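Local coordinates for protein yersinopine synthase (Yersinia pestis, PDB 6C4M) that catalyses the NADPH-dependent reductive condensation of pyruvate with a histidine-containing intermediate, the last step in making the metallophore yersinopine, at residues D299-A304 and Y355-R360; Y330-S335 and Y361-V366; S338-W341 and Q347-P350. All blocks are in the same frame, centred on the assembly; numbering follows the deposited sequence.

Contact 1 of 3, residues D299-A304 and Y355-R360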
loop_
_atom_site.group_PDB
_atom_site.type_symbol
_atom_site.label_atom_id
_atom_site.label_comp_id
_atom_site.label_asym_id
_atom_site.label_seq_id
_atom_site.Cartn_x
_atom_site.Cartn_y
_atom_site.Cartn_z
ATOM N N ASP A 299 8.748 -12.984 5.939
ATOM C CA ASP A 299 9.689 -13.119 7.064
ATOM C C ASP A 299 9.057 -12.669 8.384
ATOM O O ASP A 299 9.376 -13.214 9.444
ATOM C CB ASP A 299 10.975 -12.313 6.840
ATOM C CG ASP A 299 11.911 -12.922 5.797
ATOM O OD1 ASP A 299 11.778 -14.120 5.467
ATOM O OD2 ASP A 299 12.831 -12.201 5.361
ATOM N N LEU A 300 8.195 -11.649 8.344
ATOM C CA LEU A 300 7.523 -11.207 9.549
ATOM C C LEU A 300 6.643 -12.319 10.100
ATOM O O LEU A 300 6.682 -12.640 11.296
ATOM C CB LEU A 300 6.715 -9.946 9.251
ATOM C CG LEU A 300 5.842 -9.348 10.365
ATOM C CD1 LEU A 300 6.655 -9.055 11.549
ATOM C CD2 LEU A 300 5.171 -8.078 9.877
ATOM N N ALA A 301 5.850 -12.935 9.232
ATOM C CA ALA A 301 5.002 -14.033 9.668
ATOM C C ALA A 301 5.829 -15.234 10.118
ATOM O O ALA A 301 5.487 -15.885 11.104
ATOM C CB ALA A 301 4.059 -14.418 8.533
ATOM N N GLY A 302 6.888 -15.577 9.375
ATOM C CA GLY A 302 7.702 -16.733 9.738
ATOM C C GLY A 302 8.444 -16.555 11.053
ATOM O O GLY A 302 8.599 -17.508 11.834
ATOM N N LEU A 303 8.950 -15.347 11.311
ATOM C CA LEU A 303 9.615 -15.101 12.594
ATOM C C LEU A 303 8.643 -15.207 13.775
ATOM O O LEU A 303 8.994 -15.747 14.840
ATOM C CB LEU A 303 10.298 -13.725 12.556
ATOM C CG LEU A 303 11.052 -13.274 13.815
ATOM C CD1 LEU A 303 12.176 -14.228 14.123
ATOM C CD2 LEU A 303 11.568 -11.855 13.667
ATOM N N ALA A 304 7.416 -14.709 13.615
ATOM C CA ALA A 304 6.393 -14.935 14.633
ATOM C C ALA A 304 6.161 -16.429 14.863
ATOM O O ALA A 304 6.011 -16.868 16.008
ATOM C CB ALA A 304 5.087 -14.234 14.223
ATOM N N TYR A 355 -1.074 -11.902 3.702
ATOM C CA TYR A 355 -1.926 -10.891 3.077
ATOM C C TYR A 355 -2.401 -9.899 4.132
ATOM O O TYR A 355 -2.255 -8.679 3.966
ATOM C CB TYR A 355 -3.101 -11.578 2.353
ATOM C CG TYR A 355 -4.056 -10.693 1.540
ATOM C CD1 TYR A 355 -3.723 -9.399 1.179
ATOM C CD2 TYR A 355 -5.288 -11.183 1.134
ATOM C CE1 TYR A 355 -4.585 -8.625 0.457
ATOM C CE2 TYR A 355 -6.176 -10.404 0.413
ATOM C CZ TYR A 355 -5.818 -9.126 0.073
ATOM O OH TYR A 355 -6.667 -8.352 -0.684
ATOM N N ALA A 356 -2.884 -10.414 5.274
ATOM C CA ALA A 356 -3.378 -9.529 6.327
ATOM C C ALA A 356 -2.291 -8.582 6.811
ATOM O O ALA A 356 -2.546 -7.383 6.988
ATOM C CB ALA A 356 -3.947 -10.338 7.487
ATOM N N LEU A 357 -1.055 -9.086 6.981
ATOM C CA LEU A 357 0.027 -8.230 7.444
ATOM C C LEU A 357 0.446 -7.214 6.399
ATOM O O LEU A 357 0.758 -6.063 6.756
ATOM C CB LEU A 357 1.217 -9.085 7.879
ATOM C CG LEU A 357 1.030 -9.838 9.199
ATOM C CD1 LEU A 357 2.101 -10.949 9.337
ATOM C CD2 LEU A 357 1.106 -8.844 10.375
ATOM N N PHE A 358 0.495 -7.619 5.101
ATOM C CA PHE A 358 0.794 -6.651 4.053
ATOM C C PHE A 358 -0.257 -5.559 4.032
ATOM O O PHE A 358 0.069 -4.370 3.929
ATOM C CB PHE A 358 0.917 -7.329 2.667
ATOM C CG PHE A 358 1.332 -6.369 1.594
ATOM C CD1 PHE A 358 0.396 -5.574 0.968
ATOM C CD2 PHE A 358 2.664 -6.209 1.265
ATOM C CE1 PHE A 358 0.776 -4.655 0.004
ATOM C CE2 PHE A 358 3.043 -5.310 0.297
ATOM C CZ PHE A 358 2.083 -4.527 -0.330
ATOM N N VAL A 359 -1.524 -5.932 4.193
ATOM C CA VAL A 359 -2.572 -4.915 4.204
ATOM C C VAL A 359 -2.374 -3.998 5.400
ATOM O O VAL A 359 -2.432 -2.762 5.282
ATOM C CB VAL A 359 -3.975 -5.564 4.186
ATOM C CG1 VAL A 359 -5.049 -4.509 4.348
ATOM C CG2 VAL A 359 -4.227 -6.280 2.871
ATOM N N ARG A 360 -2.101 -4.586 6.563
ATOM C CA ARG A 360 -1.860 -3.773 7.747
ATOM C C ARG A 360 -0.772 -2.726 7.515
ATOM O O ARG A 360 -0.993 -1.536 7.757
ATOM C CB ARG A 360 -1.500 -4.675 8.920
ATOM C CG ARG A 360 -1.634 -3.955 10.215
ATOM C CD ARG A 360 -0.341 -3.884 10.900
ATOM N NE ARG A 360 -0.471 -3.078 12.095
ATOM C CZ ARG A 360 0.539 -2.535 12.735
ATOM N NH1 ARG A 360 1.794 -2.747 12.310
ATOM N NH2 ARG A 360 0.278 -1.790 13.807
#
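L300 and A301 of helix 294-313 meet L357 of helix 350-364 in a helix-helix contact within the helical part of this staphylopine dehydrogenase. Between the two segments the nearest CA atoms are those of A301 and L357, 8.0 Å apart. L357 carries one whole side of the contact. Its CG lies anti to the carbonyl carbon (chi1 -73°), and both of its methyls reach the opposing helix. CD1 sits between A301 CB, at 4.1 Å, and L300 CG, at 4.2 Å. The other methyl, L357 CD2, meets L300 CD2 at 4.2 Å. L300 turns its CG anti to the backbone N (chi1 176°), and the two leucine side chains cross obliquely. All three residues are buried. L325 and F345 add further packing around L357. L300 also touches P262 of helix 255-264, the helix that holds the probable proton donor or acceptor H260. The side chains of L300 and H260 are about 9 Å apart. D299 belongs to another face of its helix and forms a salt bridge with R429 of helix 425-445. Between the two segments the contact consists of methyl and methine groups alone. The summed buried surface is a modest 112 Å². Dispersion and exclusion of water therefore hold these faces together, and no directional bond between them fixes their rotation.

Contact 2 of 3, residues Y330-S335 and Y361-V366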
loop_
_atom_site.group_PDB
_atom_site.type_symbol
_atom_site.label_atom_id
_atom_site.label_comp_id
_atom_site.label_asym_id
_atom_site.label_seq_id
_atom_site.Cartn_x
_atom_site.Cartn_y
_atom_site.Cartn_z
ATOM N N TYR A 330 -1.016 0.218 17.199
ATOM C CA TYR A 330 -1.531 1.241 16.284
ATOM C C TYR A 330 -2.618 0.625 15.395
ATOM O O TYR A 330 -2.341 -0.320 14.654
ATOM C CB TYR A 330 -0.385 1.827 15.448
ATOM C CG TYR A 330 0.825 2.181 16.279
ATOM C CD1 TYR A 330 1.839 1.249 16.485
ATOM C CD2 TYR A 330 0.953 3.437 16.883
ATOM C CE1 TYR A 330 2.962 1.554 17.256
ATOM C CE2 TYR A 330 2.080 3.754 17.659
ATOM C CZ TYR A 330 3.080 2.801 17.840
ATOM O OH TYR A 330 4.207 3.069 18.606
ATOM N N PRO A 331 -3.858 1.078 15.478
ATOM C CA PRO A 331 -4.937 0.423 14.731
ATOM C C PRO A 331 -5.070 0.945 13.311
ATOM O O PRO A 331 -4.666 2.059 12.982
ATOM C CB PRO A 331 -6.182 0.788 15.539
ATOM C CG PRO A 331 -5.875 2.145 16.015
ATOM C CD PRO A 331 -4.401 2.080 16.418
ATOM N N VAL A 332 -5.675 0.111 12.475
ATOM C CA VAL A 332 -6.010 0.514 11.111
ATOM C C VAL A 332 -7.496 0.239 10.900
ATOM O O VAL A 332 -8.107 -0.583 11.612
ATOM C CB VAL A 332 -5.132 -0.210 10.058
ATOM C CG1 VAL A 332 -3.607 0.063 10.304
ATOM C CG2 VAL A 332 -5.417 -1.723 10.026
ATOM N N PRO A 333 -8.100 0.916 9.920
ATOM C CA PRO A 333 -9.546 0.763 9.684
ATOM C C PRO A 333 -9.929 -0.689 9.448
ATOM O O PRO A 333 -9.154 -1.476 8.895
ATOM C CB PRO A 333 -9.800 1.610 8.433
ATOM C CG PRO A 333 -8.642 2.534 8.331
ATOM C CD PRO A 333 -7.474 1.885 9.007
ATOM N N ALA A 334 -11.156 -1.039 9.860
ATOM C CA ALA A 334 -11.612 -2.412 9.683
ATOM C C ALA A 334 -11.890 -2.722 8.213
ATOM O O ALA A 334 -11.989 -3.897 7.852
ATOM C CB ALA A 334 -12.866 -2.684 10.507
ATOM N N SER A 335 -12.040 -1.692 7.383
ATOM C CA SER A 335 -12.175 -1.860 5.937
ATOM C C SER A 335 -10.886 -2.363 5.289
ATOM O O SER A 335 -10.938 -2.945 4.201
ATOM C CB SER A 335 -12.557 -0.529 5.304
ATOM O OG SER A 335 -11.527 0.407 5.581
ATOM N N TYR A 361 0.416 -3.139 7.026
ATOM C CA TYR A 361 1.489 -2.164 6.842
ATOM C C TYR A 361 1.203 -1.170 5.726
ATOM O O TYR A 361 1.648 -0.016 5.795
ATOM C CB TYR A 361 2.820 -2.890 6.652
ATOM C CG TYR A 361 3.334 -3.288 8.005
ATOM C CD1 TYR A 361 4.096 -2.407 8.759
ATOM C CD2 TYR A 361 3.014 -4.521 8.562
ATOM C CE1 TYR A 361 4.521 -2.738 10.045
ATOM C CE2 TYR A 361 3.429 -4.862 9.847
ATOM C CZ TYR A 361 4.179 -3.971 10.587
ATOM O OH TYR A 361 4.615 -4.342 11.857
ATOM N N THR A 362 0.473 -1.567 4.693
ATOM C CA THR A 362 0.028 -0.583 3.705
ATOM C C THR A 362 -0.873 0.456 4.367
ATOM O O THR A 362 -0.671 1.666 4.210
ATOM C CB THR A 362 -0.682 -1.303 2.558
ATOM O OG1 THR A 362 0.210 -2.243 1.985
ATOM C CG2 THR A 362 -1.215 -0.324 1.461
ATOM N N ALA A 363 -1.856 -0.005 5.143
ATOM C CA ALA A 363 -2.803 0.915 5.780
ATOM C C ALA A 363 -2.097 1.879 6.727
ATOM O O ALA A 363 -2.487 3.048 6.844
ATOM C CB ALA A 363 -3.850 0.123 6.542
ATOM N N LEU A 364 -1.060 1.389 7.413
ATOM C CA LEU A 364 -0.298 2.178 8.381
ATOM C C LEU A 364 0.290 3.437 7.761
ATOM O O LEU A 364 0.378 4.475 8.423
ATOM C CB LEU A 364 0.828 1.307 8.964
ATOM C CG LEU A 364 1.116 1.257 10.461
ATOM C CD1 LEU A 364 -0.141 1.039 11.277
ATOM C CD2 LEU A 364 2.165 0.145 10.792
ATOM N N LEU A 365 0.684 3.373 6.494
ATOM C CA LEU A 365 1.352 4.491 5.843
ATOM C C LEU A 365 0.413 5.610 5.430
ATOM O O LEU A 365 0.892 6.699 5.094
ATOM C CB LEU A 365 2.085 3.976 4.614
ATOM C CG LEU A 365 3.051 2.842 4.956
ATOM C CD1 LEU A 365 3.698 2.237 3.694
ATOM C CD2 LEU A 365 4.113 3.359 5.929
ATOM N N VAL A 366 -0.890 5.372 5.427
ATOM C CA VAL A 366 -1.861 6.423 5.160
ATOM C C VAL A 366 -2.196 7.114 6.482
ATOM O O VAL A 366 -2.205 8.343 6.571
ATOM C CB VAL A 366 -3.123 5.850 4.496
ATOM C CG1 VAL A 366 -4.047 6.974 4.043
ATOM C CG2 VAL A 366 -2.768 4.947 3.345
#
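V332 projects from the loop 330-335 onto A363 and L364 of helix 350-364. The small side chain of A363 leaves a shallow place on the helix surface, and V332 fills it. V332 CB and A363 CB are 3.8 Å apart. V332 CG1 also rests on A363 CB and then reaches L364 CD1 at 3.7 Å. CG1 lies anti to the carbonyl carbon of V332 (chi1 -58°), which lets it bridge both helix residues. The V332 and L364 side chains cross at about a right angle. L364 CD1 is the bump from the helix side. It sits against V332 CG1 and, more loosely, against Y330 CB at 4.3 Å. The tyrosine ring turns away from this contact and meets F381 edge-to-face. L364 touches F381 as well. V332 N is held by N326 OD1, which ties the loop back to helix 321-329. The nearest CA atoms, those of V332 and A363, are 6.2 Å apart, a close approach suited to the small alanine. The arrangement is an interhelical loop laid over a helix. Residues 330-333 run extended across helix 350-364, and the chain turns at A334 and S335. The loop joins helix 321-329 to helix 339-344, with Y330 at the end nearer the bound NADP.

Contact 3 of 3, residues S338-W341 and Q347-P350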
loop_
_atom_site.group_PDB
_atom_site.type_symbol
_atom_site.label_atom_id
_atom_site.label_comp_id
_atom_site.label_asym_id
_atom_site.label_seq_id
_atom_site.Cartn_x
_atom_site.Cartn_y
_atom_site.Cartn_z
ATOM N N SER A 338 -9.829 -6.693 8.690
ATOM C CA SER A 338 -11.105 -7.003 9.299
ATOM C C SER A 338 -10.917 -7.473 10.749
ATOM O O SER A 338 -9.837 -7.915 11.165
ATOM C CB SER A 338 -11.820 -8.082 8.488
ATOM O OG SER A 338 -11.064 -9.277 8.569
ATOM N N ARG A 339 -11.996 -7.388 11.533
ATOM C CA ARG A 339 -11.943 -7.970 12.873
ATOM C C ARG A 339 -11.789 -9.472 12.778
ATOM O O ARG A 339 -11.154 -10.088 13.634
ATOM C CB ARG A 339 -13.206 -7.637 13.697
ATOM C CG ARG A 339 -13.384 -6.173 14.056
ATOM C CD ARG A 339 -12.149 -5.598 14.698
ATOM N NE ARG A 339 -11.660 -6.411 15.820
ATOM C CZ ARG A 339 -10.657 -6.054 16.610
ATOM N NH1 ARG A 339 -10.066 -4.875 16.452
ATOM N NH2 ARG A 339 -10.253 -6.872 17.568
ATOM N N ARG A 340 -12.365 -10.087 11.749
ATOM C CA ARG A 340 -12.128 -11.511 11.557
ATOM C C ARG A 340 -10.635 -11.803 11.397
ATOM O O ARG A 340 -10.123 -12.783 11.956
ATOM C CB ARG A 340 -12.894 -12.019 10.343
ATOM C CG ARG A 340 -12.875 -13.545 10.200
ATOM C CD ARG A 340 -13.115 -13.979 8.748
ATOM N NE ARG A 340 -12.154 -15.023 8.374
ATOM C CZ ARG A 340 -11.282 -14.962 7.378
ATOM N NH1 ARG A 340 -11.216 -13.914 6.562
ATOM N NH2 ARG A 340 -10.477 -15.993 7.181
ATOM N N TRP A 341 -9.923 -10.992 10.608
ATOM C CA TRP A 341 -8.498 -11.255 10.401
ATOM C C TRP A 341 -7.730 -11.146 11.729
ATOM O O TRP A 341 -6.829 -11.942 12.015
ATOM C CB TRP A 341 -7.935 -10.297 9.340
ATOM C CG TRP A 341 -7.921 -10.864 7.903
ATOM C CD1 TRP A 341 -8.284 -12.125 7.500
ATOM C CD2 TRP A 341 -7.516 -10.172 6.711
ATOM N NE1 TRP A 341 -8.115 -12.256 6.144
ATOM C CE2 TRP A 341 -7.642 -11.072 5.642
ATOM C CE3 TRP A 341 -7.040 -8.881 6.455
ATOM C CZ2 TRP A 341 -7.324 -10.718 4.331
ATOM C CZ3 TRP A 341 -6.712 -8.541 5.179
ATOM C CH2 TRP A 341 -6.851 -9.452 4.120
ATOM N N GLN A 347 -5.049 -18.843 13.510
ATOM C CA GLN A 347 -5.540 -19.996 12.757
ATOM C C GLN A 347 -5.573 -19.774 11.250
ATOM O O GLN A 347 -5.953 -20.694 10.524
ATOM C CB GLN A 347 -6.941 -20.400 13.209
ATOM C CG GLN A 347 -7.001 -20.973 14.623
ATOM C CD GLN A 347 -6.768 -19.914 15.670
ATOM O OE1 GLN A 347 -5.737 -19.911 16.345
ATOM N NE2 GLN A 347 -7.718 -18.995 15.806
ATOM N N LEU A 348 -5.227 -18.589 10.762
ATOM C CA LEU A 348 -5.289 -18.355 9.332
ATOM C C LEU A 348 -4.135 -19.104 8.681
ATOM O O LEU A 348 -3.092 -19.274 9.294
ATOM C CB LEU A 348 -5.161 -16.872 8.997
ATOM C CG LEU A 348 -6.199 -15.933 9.592
ATOM C CD1 LEU A 348 -5.874 -14.491 9.230
ATOM C CD2 LEU A 348 -7.563 -16.328 9.097
ATOM N N PRO A 349 -4.300 -19.548 7.432
ATOM C CA PRO A 349 -3.169 -20.133 6.731
ATOM C C PRO A 349 -2.084 -19.104 6.540
ATOM O O PRO A 349 -2.353 -17.889 6.456
ATOM C CB PRO A 349 -3.779 -20.567 5.390
ATOM C CG PRO A 349 -5.223 -20.546 5.561
ATOM C CD PRO A 349 -5.495 -19.490 6.589
ATOM N N PRO A 350 -0.830 -19.544 6.415
ATOM C CA PRO A 350 0.286 -18.615 6.208
ATOM C C PRO A 350 0.041 -17.553 5.164
ATOM O O PRO A 350 0.343 -16.376 5.380
ATOM C CB PRO A 350 1.424 -19.541 5.747
ATOM C CG PRO A 350 1.108 -20.860 6.351
ATOM C CD PRO A 350 -0.394 -20.953 6.386
#
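L348 points toward helix 339-344 and meets W341 with one methyl and R340 with the other. Its CG lies anti to the carbonyl carbon (chi1 -59°), which sends both methyls toward that helix. The W341 side is buried. L348 CD1 lies 3.8 Å from W341 CD1, with the two side chains at about a right angle. The same methyl is 3.9 Å from W341 O, so it touches both indole and backbone. W341 NE1 hydrogen-bonds to E352 OE2 of helix 350-364, the oxygen that also takes R340 NH2. The contact closes the short turn between helix 339-344 and helix 350-364. S338 is the N-cap of the first helix, and its OG accepts from W341 N at 2.9 Å with an N-H...O angle of 152°. P349 is at the N-cap position of the second helix. The R340 side is open to solvent. There the exposed arginine bends its chain at chi3 (135°) and meets L348 through one nitrogen, with NH2 3.5 Å from CD2. The guanidinium approaches that methyl obliquely. Salt bridges keep it in place: NH2 pairs with E352 OE2, and NE pairs with E344 OE1.

Overall arrangement
Helix 350-364 is common to contacts 1 and 2, whose centres are about 14 Å apart. R360 NH2 probably bonds to Y330 O at 3.1 Å, and L300 CD2 packs on Y361 CE2 at 3.7 Å. Contacts 1 and 3 have centres about 11 Å apart and are joined by packing of W341 CE3 on A356 CB at 3.6 Å. The centres of contacts 2 and 3 are about 16 Å apart, and along the chain contact 3 is nested inside the loops closed by both others. The side chain of Y330 is about 8 Å from NADP. Those of Y330 and L300 each lie about 9 Å from that of H260, the probable proton donor or acceptor. Contact 3 lies away from the annotated sites. Y355, T362 and W341 each pack against the second subunit.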